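Local coordinates for Ice-binding protein (Colwellia, PDB 3WP9) that binds to the surface of ice crystals, inhibits their growth and suppresses ice recrystallization, at residues 191-196 with 208-213. Numbering follows the deposited sequence.
Sequences VNTGTT and TLQKNT
Asn212 reaches across to the turn Asn192-Thr195 with its amide nitrogen, ND2 donating to Asn192 O at 2.7 Å; that oxygen lies 5° out of the Asn212 amide plane, whereas ND2 stands above the Asn192 carbonyl plane. Asn212 ND2 also donates to Thr195 O at 3.2 Å, and Thr213 N approaches this oxygen from the opposite face of its plane. Val191 CG1, anti to its own backbone N (chi1 -168°), packs 3.4 Å from Asn212 ND2. Gly194 N donates to Gln210 O at 3.2 Å. These bonds join corners of successive coils of a right-handed beta-helix, between its parallel sheets; the Thr196-Thr213 bridge resumes the parallel pairing, and one water links Gly194 O, Thr196 OG1 and Thr213 OG1. Thr193, probably an ice-binding residue, sets OG1 3.2 Å from Gln210 OE1. Behind the first shell, Gln210 N donates to Asn212 OD1 at 2.7 Å, which, with the two ND2 bonds, holds the amide's rotation. An alanine in place of Asn212 would probably leave Asn192 O and Thr195 O each short of one donor and Gln210 N without this acceptor. Farther out, Ser28 OG accepts from Asn212 N, while Thr195 OG1 is hydrogen-bonded to Gly174 O and Ala177 N.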
loop_
_atom_site.group_PDB
_atom_site.type_symbol
_atom_site.label_atom_id
_atom_site.label_comp_id
_atom_site.label_asym_id
_atom_site.label_seq_id
_atom_site.Cartn_x
_atom_site.Cartn_y
_atom_site.Cartn_z
ATOM N N VAL A 191 8.183 -1.656 5.882
ATOM C CA VAL A 191 7.583 -0.663 6.803
ATOM C C VAL A 191 8.416 -0.807 8.116
ATOM O O VAL A 191 8.496 -1.886 8.652
ATOM C CB VAL A 191 6.114 -0.968 7.032
ATOM C CG1 VAL A 191 5.496 0.237 7.741
ATOM C CG2 VAL A 191 5.399 -1.150 5.716
ATOM N N ASN A 192 9.077 0.249 8.546
ATOM C CA ASN A 192 9.950 0.191 9.714
ATOM C C ASN A 192 9.221 0.456 11.040
ATOM O O ASN A 192 7.963 0.815 11.071
ATOM C CB ASN A 192 11.197 1.021 9.459
ATOM C CG ASN A 192 12.263 0.224 8.691
ATOM O OD1 ASN A 192 12.079 -0.949 8.366
ATOM N ND2 ASN A 192 13.421 0.877 8.478
ATOM N N THR A 193 9.944 0.311 12.120
ATOM C CA THR A 193 9.362 0.164 13.470
ATOM C C THR A 193 8.338 1.251 13.819
ATOM O O THR A 193 8.645 2.466 13.720
ATOM C CB THR A 193 10.520 0.334 14.464
ATOM O OG1 THR A 193 11.542 -0.635 14.148
ATOM C CG2 THR A 193 10.056 0.169 15.913
ATOM N N GLY A 194 7.152 0.773 14.226
ATOM C CA GLY A 194 6.177 1.689 14.818
ATOM C C GLY A 194 5.300 2.465 13.884
ATOM O O GLY A 194 4.310 3.142 14.328
ATOM N N THR A 195 5.554 2.388 12.581
ATOM C CA THR A 195 4.784 3.164 11.630
ATOM C C THR A 195 3.340 2.654 11.474
ATOM O O THR A 195 3.040 1.473 11.627
ATOM C CB THR A 195 5.561 3.147 10.285
ATOM O OG1 THR A 195 6.707 3.969 10.493
ATOM C CG2 THR A 195 4.772 3.634 9.041
ATOM N N THR A 196 2.463 3.620 11.154
ATOM C CA THR A 196 1.086 3.258 10.876
ATOM C C THR A 196 0.792 3.473 9.384
ATOM O O THR A 196 1.277 4.467 8.761
ATOM C CB THR A 196 0.192 4.275 11.591
ATOM O OG1 THR A 196 0.374 4.087 12.992
ATOM C CG2 THR A 196 -1.325 4.038 11.222
ATOM N N THR A 208 7.531 -6.456 4.286
ATOM C CA THR A 208 8.211 -6.636 5.601
ATOM C C THR A 208 7.641 -5.619 6.596
ATOM O O THR A 208 7.553 -4.466 6.259
ATOM C CB THR A 208 9.784 -6.562 5.439
ATOM O OG1 THR A 208 10.186 -5.194 5.165
ATOM C CG2 THR A 208 10.282 -7.484 4.232
ATOM N N LEU A 209 7.208 -6.080 7.773
ATOM C CA LEU A 209 6.649 -5.179 8.775
ATOM C C LEU A 209 7.535 -5.232 10.002
ATOM O O LEU A 209 8.155 -6.298 10.306
ATOM C CB LEU A 209 5.250 -5.651 9.234
ATOM C CG LEU A 209 4.220 -5.804 8.082
ATOM C CD1 LEU A 209 2.910 -6.352 8.775
ATOM C CD2 LEU A 209 4.038 -4.477 7.309
ATOM N N GLN A 210 7.563 -4.112 10.730
ATOM C CA GLN A 210 8.283 -4.074 11.984
ATOM C C GLN A 210 7.393 -3.326 12.970
ATOM O O GLN A 210 7.346 -2.112 12.923
ATOM C CB GLN A 210 9.648 -3.367 11.926
ATOM C CG GLN A 210 10.607 -4.098 11.059
ATOM C CD GLN A 210 11.900 -3.270 10.851
ATOM O OE1 GLN A 210 12.099 -2.183 11.448
ATOM N NE2 GLN A 210 12.704 -3.714 9.893
ATOM N N LYS A 211 6.769 -4.066 13.900
ATOM C CA LYS A 211 5.938 -3.421 14.960
ATOM C C LYS A 211 4.951 -2.330 14.409
ATOM O O LYS A 211 5.008 -1.180 14.837
ATOM C CB LYS A 211 6.787 -2.867 16.087
ATOM C CG LYS A 211 7.685 -3.969 16.679
ATOM C CD LYS A 211 8.542 -3.444 17.795
ATOM C CE LYS A 211 9.231 -4.555 18.574
ATOM N NZ LYS A 211 10.416 -4.004 19.327
ATOM N N ASN A 212 4.147 -2.692 13.408
ATOM C CA ASN A 212 3.338 -1.647 12.745
ATOM C C ASN A 212 1.840 -1.881 13.036
ATOM O O ASN A 212 1.453 -2.910 13.495
ATOM C CB ASN A 212 3.482 -1.732 11.242
ATOM C CG ASN A 212 4.952 -1.581 10.807
ATOM O OD1 ASN A 212 5.523 -2.495 10.133
ATOM N ND2 ASN A 212 5.527 -0.412 11.118
ATOM N N THR A 213 1.136 -0.813 12.733
ATOM C CA THR A 213 -0.342 -0.888 12.712
ATOM C C THR A 213 -0.683 -0.649 11.271
ATOM O O THR A 213 -0.391 0.419 10.702
ATOM C CB THR A 213 -0.870 0.262 13.512
ATOM O OG1 THR A 213 -0.428 0.137 14.879
ATOM C CG2 THR A 213 -2.444 0.245 13.471
HETATM O O HOH W 1 10.540 -3.536 7.414
HETATM O O HOH W 2 1.699 2.012 14.764
#